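Local coordinates for virulence protein STM3117 (Salmonella enterica subsp. enterica serovar Typhimurium, PDB 3HUH) that promotes replication of the bacterium inside host macrophages and may take part in making or modifying the peptidoglycan of its cell wall, at residues Ile38-Glu42 with Glu43-Phe47; His69-Glu72 with Met73-Glu76; Thr93-Ile97 with Asn98-Ser102. All coordinates share one frame; numbering follows the deposited sequence.

Interaction 1. Residues Ile38-Glu42 with Glu43-Phe47; sequences IRFYE and EVLGF
Phe40 turns CG anti to the backbone N (chi1 176°), which lays its ring along the helix toward Val44 and Leu45; Tyr41 and Phe47 both hold CG anti to the carbonyl carbon (chi1 -75° and -67°) and run side by side. This is the C-terminal end of helix 34-43 in a vicinal-oxygen-chelate (glyoxalase) fold, where Gly46, with positive phi, breaks the helical path and turns the chain into strand 48-52. Val44 CB sits over one face of the Phe40 ring near its rim, with CG2 3.8 Å from Phe40 CD1. Beyond it Leu45 CD2 approaches Phe40 CE2 to 3.7 Å. The Tyr41 and Phe47 rings lie with planes close to parallel and strongly displaced, with little face-to-face overlap, and meet through Tyr41 CD2 and Phe47 CE2 at 3.5 Å. The turn is tied by Phe47 N, which donates to Tyr41 O at 2.9 Å, while the bond from Gly46 N to Glu42 O (3.1 Å) is weak. The polar ends lead elsewhere: Tyr41 OH bonds Asp132, and Glu42 OE2 takes the N-H of Ala49. Phe47 also stacks on Phe61, and both Leu45 and Phe47 pack on Ile21 of the second subunit. A water bridges the two ends of the turn, donating to Glu42 O at 3.2 Å and to Phe47 O at 2.8 Å.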
# COMPACT_ATOMS: atom_id res chain seq x y z
N ILE A 38 7.01 2.45 14.77
CA ILE A 38 8.36 2.68 14.28
C ILE A 38 9.31 1.61 14.79
O ILE A 38 10.10 1.05 14.02
CB ILE A 38 8.85 4.09 14.71
CG1 ILE A 38 8.14 5.16 13.86
CG2 ILE A 38 10.38 4.19 14.55
CD1 ILE A 38 8.51 6.61 14.20
N ARG A 39 9.24 1.30 16.08
CA ARG A 39 10.12 0.27 16.63
C ARG A 39 9.97 -1.07 15.92
O ARG A 39 10.96 -1.74 15.63
CB ARG A 39 9.87 0.10 18.13
CG ARG A 39 10.59 1.12 19.00
CD ARG A 39 10.55 0.72 20.47
NE ARG A 39 11.57 1.42 21.26
CZ ARG A 39 11.60 2.73 21.47
NH1 ARG A 39 10.67 3.51 20.94
NH2 ARG A 39 12.57 3.26 22.20
N PHE A 40 8.73 -1.45 15.61
CA PHE A 40 8.48 -2.71 14.92
C PHE A 40 9.08 -2.71 13.51
O PHE A 40 9.85 -3.62 13.16
CB PHE A 40 6.98 -2.97 14.82
CG PHE A 40 6.64 -4.20 14.02
CD1 PHE A 40 6.74 -5.47 14.59
CD2 PHE A 40 6.22 -4.10 12.69
CE1 PHE A 40 6.44 -6.62 13.85
CE2 PHE A 40 5.91 -5.24 11.94
CZ PHE A 40 6.01 -6.50 12.52
N TYR A 41 8.75 -1.71 12.70
CA TYR A 41 9.26 -1.68 11.34
C TYR A 41 10.78 -1.52 11.24
O TYR A 41 11.40 -2.06 10.33
CB TYR A 41 8.53 -0.61 10.50
CG TYR A 41 7.13 -1.06 10.12
CD1 TYR A 41 6.04 -0.80 10.94
CD2 TYR A 41 6.92 -1.83 8.97
CE1 TYR A 41 4.76 -1.28 10.63
CE2 TYR A 41 5.65 -2.32 8.65
CZ TYR A 41 4.58 -2.05 9.49
OH TYR A 41 3.33 -2.57 9.18
N GLU A 42 11.37 -0.79 12.17
CA GLU A 42 12.82 -0.65 12.14
C GLU A 42 13.51 -1.93 12.60
O GLU A 42 14.37 -2.47 11.90
CB GLU A 42 13.29 0.52 13.02
CG GLU A 42 12.94 1.89 12.47
CD GLU A 42 13.78 3.00 13.09
OE1 GLU A 42 13.98 2.99 14.33
OE2 GLU A 42 14.24 3.89 12.35
N GLU A 43 13.12 -2.45 13.76
CA GLU A 43 13.76 -3.65 14.31
C GLU A 43 13.49 -4.94 13.56
O GLU A 43 14.38 -5.77 13.40
CB GLU A 43 13.39 -3.82 15.79
CG GLU A 43 13.65 -2.58 16.63
CD GLU A 43 13.55 -2.83 18.12
OE1 GLU A 43 12.64 -3.56 18.55
OE2 GLU A 43 14.39 -2.27 18.86
N VAL A 44 12.26 -5.13 13.10
CA VAL A 44 11.91 -6.35 12.40
C VAL A 44 12.13 -6.30 10.88
O VAL A 44 12.89 -7.10 10.33
CB VAL A 44 10.44 -6.73 12.68
CG1 VAL A 44 10.09 -8.03 11.98
CG2 VAL A 44 10.22 -6.85 14.19
N LEU A 45 11.49 -5.35 10.21
CA LEU A 45 11.61 -5.23 8.76
C LEU A 45 12.85 -4.46 8.28
O LEU A 45 13.14 -4.45 7.09
CB LEU A 45 10.36 -4.57 8.17
CG LEU A 45 9.07 -5.40 8.08
CD1 LEU A 45 9.32 -6.63 7.23
CD2 LEU A 45 8.60 -5.80 9.46
N GLY A 46 13.55 -3.82 9.20
CA GLY A 46 14.74 -3.08 8.81
C GLY A 46 14.51 -1.76 8.11
O GLY A 46 15.40 -1.24 7.44
N PHE A 47 13.31 -1.19 8.26
CA PHE A 47 13.02 0.10 7.64
C PHE A 47 13.73 1.21 8.42
O PHE A 47 14.24 0.98 9.52
CB PHE A 47 11.51 0.38 7.65
CG PHE A 47 10.71 -0.55 6.77
CD1 PHE A 47 11.32 -1.52 5.98
CD2 PHE A 47 9.32 -0.42 6.72
CE1 PHE A 47 10.55 -2.35 5.16
CE2 PHE A 47 8.55 -1.25 5.89
CZ PHE A 47 9.17 -2.21 5.11
O HOH W 1 16.38 -0.16 10.94

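Interaction 2. Residues His69-Glu72 with Met73-Glu76; sequences HQQE and MEFE
His69 and Phe75 make the compact half of this contact, an offset edge-to-face pair with planes at 76° and the edge of Phe75 directed at the His69 face. They come together because the chain reverses between them in a type II beta turn, Gln70 to Met73, at the end of strand 64-70 in the glyoxalase-type fold. Phe75 CD1 reaches His69 CE1 at 3.8 Å, and CE1 in turn lies in the plane of the phenyl ring, at its edge. The same imidazole face is covered by backbone: Phe75 N stands 3.5 Å above its plane, displaced toward the rim, and Glu74 C lies over it too. His69 also packs on Val28 and Thr30 of strand 21-31, so its ring is buried, whereas Phe75 is partly exposed and has Arg56 as a cation-pi partner.

The turn itself is held by Met73 N donating to Gln70 O at 3.0 Å, with Glu72 taking the positive phi of its third position. From here outward the contact opens to solvent. Met73 sets CG between its backbone N and carbonyl carbon (chi1 65°); CG rests 3.9 Å from Gln70 CB, and the thioether sulfur and CE run off from the turn. A water spans the backbone, accepting from Gln70 N and donating to Met73 O at 2.7 Å. Glu74 extends back alongside Gln71, carboxylate and amide almost coplanar, without direct bonding between them. Instead a second water donates to Glu74 OE1 at 2.8 Å and accepts from Gln71 NE2 at 3.2 Å. The other carboxylate oxygen, Glu74 OE2, makes a salt bridge with Lys78 NZ.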
# COMPACT_ATOMS: atom_id res chain seq x y z
N HIS A 69 0.27 8.04 10.31
CA HIS A 69 -0.69 8.97 10.90
C HIS A 69 -1.07 8.34 12.23
O HIS A 69 -1.40 7.15 12.28
CB HIS A 69 -1.99 9.08 10.10
CG HIS A 69 -1.93 9.97 8.89
ND1 HIS A 69 -0.77 10.57 8.45
CD2 HIS A 69 -2.89 10.34 8.02
CE1 HIS A 69 -1.02 11.26 7.36
NE2 HIS A 69 -2.31 11.14 7.08
N GLN A 70 -1.02 9.10 13.31
CA GLN A 70 -1.41 8.54 14.59
C GLN A 70 -2.87 8.92 14.83
O GLN A 70 -3.31 10.01 14.45
CB GLN A 70 -0.53 9.09 15.72
CG GLN A 70 -0.86 8.55 17.10
CD GLN A 70 0.24 8.84 18.11
OE1 GLN A 70 1.29 8.21 18.10
NE2 GLN A 70 0.01 9.82 18.97
N GLN A 71 -3.63 8.03 15.44
CA GLN A 71 -5.03 8.36 15.71
C GLN A 71 -5.09 9.64 16.54
O GLN A 71 -4.23 9.88 17.38
CB GLN A 71 -5.71 7.21 16.44
CG GLN A 71 -5.87 5.97 15.59
CD GLN A 71 -6.68 4.89 16.28
OE1 GLN A 71 -6.24 4.32 17.28
NE2 GLN A 71 -7.87 4.61 15.76
N GLU A 72 -6.12 10.44 16.26
CA GLU A 72 -6.36 11.71 16.94
C GLU A 72 -5.52 12.85 16.36
O GLU A 72 -5.65 14.00 16.76
CB GLU A 72 -6.14 11.58 18.44
CG GLU A 72 -7.06 10.56 19.10
CD GLU A 72 -8.53 10.86 18.87
OE1 GLU A 72 -9.02 11.91 19.35
OE2 GLU A 72 -9.21 10.05 18.20
N MET A 73 -4.64 12.52 15.41
CA MET A 73 -3.86 13.55 14.74
C MET A 73 -3.51 13.14 13.32
O MET A 73 -2.38 13.26 12.86
CB MET A 73 -2.60 13.93 15.54
CG MET A 73 -1.53 12.89 15.73
SD MET A 73 -0.21 13.54 16.83
CE MET A 73 0.36 14.99 15.91
N GLU A 74 -4.54 12.67 12.61
CA GLU A 74 -4.40 12.24 11.22
C GLU A 74 -4.47 13.44 10.27
O GLU A 74 -5.43 14.20 10.29
CB GLU A 74 -5.53 11.25 10.89
CG GLU A 74 -5.54 10.04 11.81
CD GLU A 74 -6.84 9.26 11.75
OE1 GLU A 74 -7.02 8.33 12.57
OE2 GLU A 74 -7.69 9.58 10.90
N PHE A 75 -3.44 13.60 9.44
CA PHE A 75 -3.42 14.71 8.50
C PHE A 75 -4.38 14.51 7.33
O PHE A 75 -4.66 13.38 6.93
CB PHE A 75 -1.99 14.92 8.00
CG PHE A 75 -1.02 15.19 9.10
CD1 PHE A 75 -0.14 14.20 9.53
CD2 PHE A 75 -1.01 16.43 9.73
CE1 PHE A 75 0.73 14.44 10.60
CE2 PHE A 75 -0.15 16.67 10.79
CZ PHE A 75 0.72 15.68 11.23
N GLU A 76 -4.88 15.62 6.80
CA GLU A 76 -5.86 15.62 5.70
C GLU A 76 -5.26 16.04 4.36
O GLU A 76 -4.31 16.82 4.31
CB GLU A 76 -7.00 16.58 6.06
CG GLU A 76 -7.57 16.39 7.45
CD GLU A 76 -8.87 15.61 7.46
OE1 GLU A 76 -9.42 15.39 8.57
OE2 GLU A 76 -9.35 15.24 6.37
O HOH W 2 -0.14 11.71 12.84
O HOH W 3 -8.63 6.15 13.08
O HOH W 4 -8.21 9.64 14.46

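Interaction 3. Residues Thr93-Ile97 with Asn98-Ser102; sequences TSTPI and NDVVS
Val100 reaches back from the first turn of helix 97-106 onto Thr95 and Thr93, filling the inner side of a helix N-terminus whose N-cap is Pro96. This is the strand-to-helix connection after strand 88-93 in the glyoxalase-type fold. From the backbone, Val100 CB first meets Ile97 O at 3.3 Å. With chi1 at 176°, CG2 lies beside the valine's own N and therefore faces the incoming loop. There Val100 CG2 is 3.5 Å from Pro96 O. It also meets Thr95 CG2 at 3.7 Å and, more loosely, Thr93 CG2. The Val100 side chain also packs on Ile140 of strand 137-142.

Pro96 O takes two N-H groups. Val100 N approaches at 3.1 Å in the carbonyl plane and fairly straight (151° at the hydrogen), whereas the bond from Asp99 N is weak. The Asp99 side chain crosses the proline obliquely, OD2 lying 3.4 Å from both Pro96 CB and Pro96 CG. The threonine hydroxyls serve the dimer: OG1 of Thr93 and of Thr95 hydrogen-bond the backbone O and N, respectively, of Ile20 of the second subunit, where Thr93 also joins an antiparallel beta ladder between the chains. Thr93 OG1 has a further task within the loop, closing an ST turn by accepting from Thr95 N at 3.0 Å.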
# COMPACT_ATOMS: atom_id res chain seq x y z
N THR A 93 11.53 -9.46 -0.32
CA THR A 93 12.83 -9.47 0.31
C THR A 93 13.83 -10.16 -0.60
O THR A 93 13.45 -11.02 -1.40
CB THR A 93 12.81 -10.22 1.66
OG1 THR A 93 14.11 -10.16 2.26
CG2 THR A 93 12.43 -11.69 1.46
N SER A 94 15.10 -9.78 -0.49
CA SER A 94 16.17 -10.38 -1.28
C SER A 94 16.92 -11.37 -0.38
O SER A 94 17.85 -12.05 -0.81
CB SER A 94 17.13 -9.30 -1.80
OG SER A 94 17.58 -8.45 -0.76
N THR A 95 16.49 -11.44 0.87
CA THR A 95 17.08 -12.34 1.85
C THR A 95 16.42 -13.71 1.66
O THR A 95 15.22 -13.80 1.43
CB THR A 95 16.81 -11.83 3.28
OG1 THR A 95 17.39 -10.53 3.44
CG2 THR A 95 17.38 -12.78 4.33
N PRO A 96 17.21 -14.81 1.73
CA PRO A 96 16.60 -16.14 1.57
C PRO A 96 15.41 -16.24 2.52
O PRO A 96 15.55 -15.98 3.72
CB PRO A 96 17.73 -17.09 1.93
CG PRO A 96 18.96 -16.33 1.49
CD PRO A 96 18.66 -14.92 1.98
N ILE A 97 14.25 -16.63 2.00
CA ILE A 97 13.05 -16.70 2.83
C ILE A 97 13.17 -17.54 4.10
O ILE A 97 12.58 -17.20 5.11
CB ILE A 97 11.82 -17.17 1.99
CG1 ILE A 97 10.52 -16.75 2.69
CG2 ILE A 97 11.85 -18.67 1.77
CD1 ILE A 97 10.37 -15.23 2.83
N ASN A 98 13.94 -18.63 4.06
CA ASN A 98 14.11 -19.44 5.27
C ASN A 98 14.94 -18.70 6.32
O ASN A 98 14.75 -18.89 7.52
CB ASN A 98 14.75 -20.79 4.93
CG ASN A 98 13.79 -21.71 4.18
OD1 ASN A 98 12.59 -21.42 4.07
ND2 ASN A 98 14.30 -22.83 3.67
N ASP A 99 15.86 -17.84 5.87
CA ASP A 99 16.65 -17.07 6.81
C ASP A 99 15.71 -16.04 7.45
O ASP A 99 15.83 -15.71 8.63
CB ASP A 99 17.82 -16.35 6.11
CG ASP A 99 18.91 -17.31 5.66
OD1 ASP A 99 19.02 -18.42 6.22
OD2 ASP A 99 19.67 -16.94 4.74
N VAL A 100 14.77 -15.53 6.65
CA VAL A 100 13.82 -14.55 7.16
C VAL A 100 12.94 -15.21 8.22
O VAL A 100 12.66 -14.62 9.26
CB VAL A 100 12.91 -14.00 6.03
CG1 VAL A 100 11.86 -13.06 6.62
CG2 VAL A 100 13.75 -13.27 4.99
N VAL A 101 12.49 -16.43 7.94
CA VAL A 101 11.66 -17.17 8.89
C VAL A 101 12.40 -17.24 10.22
O VAL A 101 11.83 -16.95 11.27
CB VAL A 101 11.38 -18.61 8.40
CG1 VAL A 101 10.82 -19.45 9.53
CG2 VAL A 101 10.40 -18.57 7.24
N SER A 102 13.67 -17.64 10.17
CA SER A 102 14.48 -17.75 11.37
C SER A 102 14.61 -16.40 12.09
O SER A 102 14.52 -16.32 13.31
CB SER A 102 15.87 -18.28 11.01
OG SER A 102 16.73 -18.27 12.13

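The three contacts follow one another along the chain, none nesting in or crossing another, and each closes a short local turn at an end of regular structure. Interaction 1 comes first, leading helix 34-43 into strand 48-52, its centre about 9 Å from that of the chain. Interaction 2 then ends strand 64-70, whose sheet also holds strands 48-52 and 21-31. Interaction 3 follows at the far side of the chain's centre, carrying strand 88-93 of the other sheet into helix 97-106; its centre is about 34 Å from that of interaction 2. Interactions 1 and 3, with nearest atoms about 7 Å apart, both touch the second subunit, but interaction 2 does not.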